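Long-range contacts in PilX (PDB 2OPE), which is a minor type IV pilin of the meningococcus, thought to modulate pilus-linked adhesion and aggregation and so the virulence properties of the filaments: residues Y86-W91 against K100-A105; K58-V63 against V79-T84. All blocks are in the same frame, centred on the assembly; numbering follows the deposited sequence.

Both contacts belong to one antiparallel sheet of the pilin headpiece, in which strands 59-65, 74-80, 89-93 and 98-101 follow one another in chain order. Contact 2 pairs the first two strands at the outer edge; contact 1 pairs the third with the fourth, and their centres lie about 10 Å apart. Strands 74-80 and 89-93 are neighbours, so the contacts meet at Pro80: its CD is 3.3 Å from Ser89 OG and its CG 3.4 Å from Leu88 O. A second meeting point joins the aromatic residues, with Tyr86 CD2 3.6 Å from Tyr59 OH. Contact 1 alone holds a disulfide cysteine, Cys101.

Contact 1: Y86-W91 against K100-A105; sequences YTLSVW and KCRDAA
Ser89 and Cys101 form the hydrogen-bonded pair of an antiparallel beta hairpin, and the backbone bonds run both ways: Ser89 N to Cys101 O is 2.9 Å and Cys101 N to Ser89 O 2.8 Å. Both are nearly straight at hydrogen (172° and 169°). Val90 and Lys100 follow as a non-hydrogen-bonded pair. CA-H...O contacts accompany the bridges, such as Leu88 CA to Cys101 O at 3.4 Å.

Among polar side chains, Ser89 OG donates to Thr87 O at 2.8 Å, a bond back to the loop residue two positions earlier. With chi1 at -53°, Ser89 OG sits beside its own backbone N, which turns it back to Thr87 O. OG also lies 3.2 Å from Ala104 N, at an angle too poor for a hydrogen bond. Asp103 occupies the N-cap of helix 104-109: its side chain caps a backbone N in the first turn, and OD2 also bonds Ser106 OG.

The remaining contacts are of a sulfur with an aromatic edge and of an aliphatic chain with a guanidinium. Cys101 SG approaches the Trp91 ring at the edge, in its plane, 3.7 Å from CD1. Leu88 and Arg102 lie side by side, pointing the same way; Arg102, bent at chi2 and chi3, brings one guanidinium face to Leu88 CD2, which is 3.9 Å from NH1.

Around the hairpin, the Cys101-Cys120 disulfide ties strand 98-101 to strand 120-122 and probably delimits the D-region, as in other type IV pilins; Trp91 NE1 bonds Leu111 O. Helix 5-28 packs on the Leu88, Val90 and Lys100 side chains, while Ala107 of helix 104-109 touches Ser89 and Cys101 on the other face.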
loop_
_atom_site.group_PDB
_atom_site.type_symbol
_atom_site.label_atom_id
_atom_site.label_comp_id
_atom_site.label_asym_id
_atom_site.label_seq_id
_atom_site.Cartn_x
_atom_site.Cartn_y
_atom_site.Cartn_z
ATOM N N TYR A 86 -1.724 1.645 17.290
ATOM C CA TYR A 86 -2.128 2.430 16.125
ATOM C C TYR A 86 -3.139 1.628 15.309
ATOM O O TYR A 86 -3.085 0.377 15.263
ATOM C CB TYR A 86 -0.891 2.862 15.310
ATOM C CG TYR A 86 -0.237 4.190 15.750
ATOM C CD1 TYR A 86 -0.431 4.728 17.011
ATOM C CD2 TYR A 86 0.560 4.902 14.872
ATOM C CE1 TYR A 86 0.170 5.955 17.372
ATOM C CE2 TYR A 86 1.133 6.099 15.189
ATOM C CZ TYR A 86 0.955 6.636 16.424
ATOM O OH TYR A 86 1.578 7.855 16.699
ATOM N N THR A 87 -4.067 2.351 14.691
ATOM C CA THR A 87 -5.141 1.761 13.874
ATOM C C THR A 87 -5.246 2.287 12.411
ATOM O O THR A 87 -5.537 1.516 11.473
ATOM C CB THR A 87 -6.522 1.997 14.530
ATOM O OG1 THR A 87 -6.650 3.392 14.826
ATOM C CG2 THR A 87 -6.704 1.166 15.841
ATOM N N LEU A 88 -5.032 3.593 12.238
ATOM C CA LEU A 88 -5.222 4.231 10.955
ATOM C C LEU A 88 -4.347 3.516 9.952
ATOM O O LEU A 88 -3.184 3.219 10.242
ATOM C CB LEU A 88 -4.860 5.733 11.000
ATOM C CG LEU A 88 -5.672 6.664 11.920
ATOM C CD1 LEU A 88 -5.265 8.118 11.825
ATOM C CD2 LEU A 88 -7.181 6.492 11.717
ATOM N N SER A 89 -4.891 3.306 8.756
ATOM C CA SER A 89 -4.181 2.582 7.721
ATOM C C SER A 89 -4.379 3.270 6.372
ATOM O O SER A 89 -5.022 4.317 6.294
ATOM C CB SER A 89 -4.641 1.129 7.696
ATOM O OG SER A 89 -4.528 0.567 9.005
ATOM N N VAL A 90 -3.798 2.692 5.315
ATOM C CA VAL A 90 -3.921 3.216 3.958
ATOM C C VAL A 90 -3.962 2.021 3.008
ATOM O O VAL A 90 -3.325 0.980 3.301
ATOM C CB VAL A 90 -2.702 4.105 3.642
ATOM C CG1 VAL A 90 -2.605 4.456 2.190
ATOM C CG2 VAL A 90 -2.728 5.371 4.513
ATOM N N TRP A 91 -4.716 2.130 1.898
ATOM C CA TRP A 91 -4.450 1.246 0.759
ATOM C C TRP A 91 -4.500 2.047 -0.533
ATOM O O TRP A 91 -5.046 3.154 -0.567
ATOM C CB TRP A 91 -5.369 -0.007 0.719
ATOM C CG TRP A 91 -6.792 0.274 0.274
ATOM C CD1 TRP A 91 -7.821 0.733 1.052
ATOM C CD2 TRP A 91 -7.326 0.145 -1.065
ATOM N NE1 TRP A 91 -8.968 0.880 0.288
ATOM C CE2 TRP A 91 -8.681 0.554 -1.018
ATOM C CE3 TRP A 91 -6.777 -0.229 -2.304
ATOM C CZ2 TRP A 91 -9.499 0.578 -2.164
ATOM C CZ3 TRP A 91 -7.591 -0.220 -3.417
ATOM C CH2 TRP A 91 -8.935 0.188 -3.343
ATOM N N LYS A 100 -7.577 6.591 2.807
ATOM C CA LYS A 100 -7.223 6.645 4.231
ATOM C C LYS A 100 -8.241 5.809 4.998
ATOM O O LYS A 100 -9.449 6.033 4.880
ATOM C CB LYS A 100 -7.226 8.078 4.738
ATOM C CG LYS A 100 -5.972 8.997 4.315
ATOM C CD LYS A 100 -5.895 10.164 5.302
ATOM C CE LYS A 100 -4.962 11.341 4.911
ATOM N NZ LYS A 100 -3.956 10.789 4.018
ATOM N N CYS A 101 -7.767 4.851 5.782
ATOM C CA CYS A 101 -8.667 3.897 6.443
ATOM C C CYS A 101 -8.603 4.029 7.922
ATOM O O CYS A 101 -7.550 4.392 8.471
ATOM C CB CYS A 101 -8.325 2.465 6.081
ATOM S SG CYS A 101 -8.287 2.226 4.360
ATOM N N ARG A 102 -9.741 3.729 8.559
ATOM C CA ARG A 102 -9.895 3.929 10.005
ATOM C C ARG A 102 -9.341 2.752 10.782
ATOM O O ARG A 102 -9.069 2.894 11.964
ATOM C CB ARG A 102 -11.341 4.240 10.401
ATOM C CG ARG A 102 -11.875 5.618 9.902
ATOM C CD ARG A 102 -11.226 6.849 10.579
ATOM N NE ARG A 102 -11.483 6.873 12.026
ATOM C CZ ARG A 102 -11.009 7.776 12.892
ATOM N NH1 ARG A 102 -10.228 8.780 12.502
ATOM N NH2 ARG A 102 -11.319 7.671 14.173
ATOM N N ASP A 103 -9.098 1.629 10.097
ATOM C CA ASP A 103 -8.563 0.391 10.724
ATOM C C ASP A 103 -7.910 -0.480 9.674
ATOM O O ASP A 103 -8.324 -0.444 8.511
ATOM C CB ASP A 103 -9.680 -0.416 11.344
ATOM C CG ASP A 103 -10.850 -0.597 10.395
ATOM O OD1 ASP A 103 -11.707 0.301 10.357
ATOM O OD2 ASP A 103 -10.911 -1.608 9.652
ATOM N N ALA A 104 -6.927 -1.285 10.100
ATOM C CA ALA A 104 -6.210 -2.256 9.256
ATOM C C ALA A 104 -7.075 -3.244 8.474
ATOM O O ALA A 104 -6.765 -3.538 7.330
ATOM C CB ALA A 104 -5.147 -3.037 10.096
ATOM N N ALA A 105 -8.150 -3.753 9.080
ATOM C CA ALA A 105 -9.037 -4.647 8.390
ATOM C C ALA A 105 -9.576 -3.998 7.127
ATOM O O ALA A 105 -9.541 -4.625 6.065
ATOM C CB ALA A 105 -10.187 -5.077 9.287
#

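Contact 2: K58-V63 against V79-T84; sequences KYNVSV and VPKTGT
The Tyr59 ring meets Val79 at its edge, where the carbonyl carbon of Val79 lies in the ring plane, while Pro80 approaches obliquely. This takes place near the open end of the antiparallel beta hairpin of strands 59-65 and 74-80. The ring and the pyrrolidine cross, with Tyr59 CE2 3.9 Å from Pro80 CG and Tyr59 CD2 3.5 Å from Pro80 CA. The Tyr59 side chain also touches Tyr8 and Leu12 of helix 5-28.

In the hairpin ladder, Asn60 and Val79 are a hydrogen-bonded pair: Asn60 N donates to Val79 O at 2.7 Å, and Val79 N returns a bond to Asn60 O at 3.0 Å. Tyr59 and Pro80 form the adjoining non-hydrogen-bonded pair, with their side chains diverging. Beyond this pair the ladder goes on with Lys81 N to Lys58 O, a bond of 2.7 Å that is almost straight at hydrogen (169°).

The Lys81 and Asn60 side chains cross at about a right angle, with Lys81 CG 3.5 Å from Asn60 ND2. The position of the lysine ammonium is less certain in the model. On the opposite face from Tyr59, Val79 contacts Ala104, Ala107 and Arg108 of helix 104-109.

From Lys81 to Thr84 the chain makes a type II beta turn, with Gly83 at a phi of 92°, a positive value that favours glycine. Thr84 OG1 reaches back across this turn and donates to Lys81 O at 3.2 Å.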
loop_
_atom_site.group_PDB
_atom_site.type_symbol
_atom_site.label_atom_id
_atom_site.label_comp_id
_atom_site.label_asym_id
_atom_site.label_seq_id
_atom_site.Cartn_x
_atom_site.Cartn_y
_atom_site.Cartn_z
ATOM N N LYS A 58 6.719 2.107 12.509
ATOM C CA LYS A 58 5.324 2.010 12.922
ATOM C C LYS A 58 4.407 1.220 11.997
ATOM O O LYS A 58 3.377 0.722 12.453
ATOM C CB LYS A 58 4.746 3.408 13.096
ATOM C CG LYS A 58 5.498 4.235 14.083
ATOM C CD LYS A 58 5.159 5.717 14.013
ATOM C CE LYS A 58 6.053 6.476 14.986
ATOM N NZ LYS A 58 5.898 6.010 16.430
ATOM N N TYR A 59 4.773 1.132 10.708
ATOM C CA TYR A 59 3.919 0.550 9.675
ATOM C C TYR A 59 4.600 -0.529 8.863
ATOM O O TYR A 59 5.797 -0.460 8.645
ATOM C CB TYR A 59 3.459 1.636 8.722
ATOM C CG TYR A 59 2.636 2.649 9.411
ATOM C CD1 TYR A 59 3.182 3.882 9.815
ATOM C CD2 TYR A 59 1.304 2.396 9.686
ATOM C CE1 TYR A 59 2.420 4.833 10.457
ATOM C CE2 TYR A 59 0.542 3.335 10.326
ATOM C CZ TYR A 59 1.109 4.551 10.718
ATOM O OH TYR A 59 0.306 5.462 11.358
ATOM N N ASN A 60 3.822 -1.522 8.421
ATOM C CA ASN A 60 4.246 -2.444 7.347
ATOM C C ASN A 60 3.544 -2.169 6.007
ATOM O O ASN A 60 2.353 -1.922 5.958
ATOM C CB ASN A 60 4.060 -3.894 7.766
ATOM C CG ASN A 60 4.973 -4.280 8.925
ATOM O OD1 ASN A 60 6.168 -3.976 8.931
ATOM N ND2 ASN A 60 4.402 -4.893 9.930
ATOM N N VAL A 61 4.297 -2.173 4.917
ATOM C CA VAL A 61 3.693 -2.003 3.608
ATOM C C VAL A 61 3.819 -3.300 2.773
ATOM O O VAL A 61 4.882 -3.939 2.731
ATOM C CB VAL A 61 4.271 -0.737 2.904
ATOM C CG1 VAL A 61 3.788 -0.628 1.484
ATOM C CG2 VAL A 61 3.875 0.508 3.689
ATOM N N SER A 62 2.719 -3.721 2.136
ATOM C CA SER A 62 2.768 -4.955 1.332
ATOM C C SER A 62 1.990 -4.727 0.045
ATOM O O SER A 62 1.182 -3.805 0.009
ATOM C CB SER A 62 2.204 -6.127 2.129
ATOM O OG SER A 62 0.930 -5.771 2.668
ATOM N N VAL A 63 2.237 -5.556 -0.982
ATOM C CA VAL A 63 1.615 -5.449 -2.333
ATOM C C VAL A 63 0.759 -6.723 -2.586
ATOM O O VAL A 63 1.095 -7.844 -2.151
ATOM C CB VAL A 63 2.716 -5.233 -3.469
ATOM C CG1 VAL A 63 3.702 -6.418 -3.499
ATOM C CG2 VAL A 63 2.139 -5.056 -4.815
ATOM N N VAL A 79 -0.281 -0.830 6.890
ATOM C CA VAL A 79 -0.975 -0.975 8.174
ATOM C C VAL A 79 -0.001 -0.905 9.322
ATOM O O VAL A 79 1.211 -1.151 9.152
ATOM C CB VAL A 79 -1.816 -2.281 8.239
ATOM C CG1 VAL A 79 -2.868 -2.266 7.129
ATOM C CG2 VAL A 79 -0.910 -3.583 8.206
ATOM N N PRO A 80 -0.506 -0.532 10.498
ATOM C CA PRO A 80 0.358 -0.377 11.650
ATOM C C PRO A 80 0.945 -1.729 12.071
ATOM O O PRO A 80 0.273 -2.739 11.931
ATOM C CB PRO A 80 -0.607 0.144 12.722
ATOM C CG PRO A 80 -1.772 0.696 11.958
ATOM C CD PRO A 80 -1.902 -0.149 10.783
ATOM N N LYS A 81 2.187 -1.734 12.549
ATOM C CA LYS A 81 2.797 -2.913 13.158
ATOM C C LYS A 81 1.961 -3.451 14.331
ATOM O O LYS A 81 1.364 -2.681 15.090
ATOM C CB LYS A 81 4.205 -2.578 13.659
ATOM C CG LYS A 81 5.255 -2.750 12.580
ATOM C CD LYS A 81 6.483 -1.897 12.805
ATOM C CE LYS A 81 7.688 -2.456 12.057
ATOM N NZ LYS A 81 7.325 -2.845 10.689
ATOM N N THR A 82 1.972 -4.774 14.478
ATOM C CA THR A 82 1.165 -5.486 15.458
ATOM C C THR A 82 1.511 -5.032 16.859
ATOM O O THR A 82 2.683 -5.047 17.246
ATOM C CB THR A 82 1.374 -7.031 15.342
ATOM O OG1 THR A 82 0.651 -7.521 14.201
ATOM C CG2 THR A 82 0.857 -7.753 16.577
ATOM N N GLY A 83 0.475 -4.600 17.589
ATOM C CA GLY A 83 0.531 -4.444 19.047
ATOM C C GLY A 83 0.954 -3.067 19.503
ATOM O O GLY A 83 1.354 -2.887 20.652
ATOM N N THR A 84 0.856 -2.093 18.604
ATOM C CA THR A 84 1.364 -0.750 18.865
ATOM C C THR A 84 0.313 0.285 19.246
ATOM O O THR A 84 0.670 1.428 19.564
ATOM C CB THR A 84 2.118 -0.200 17.666
ATOM O OG1 THR A 84 1.189 0.126 16.621
ATOM C CG2 THR A 84 3.129 -1.215 17.168
#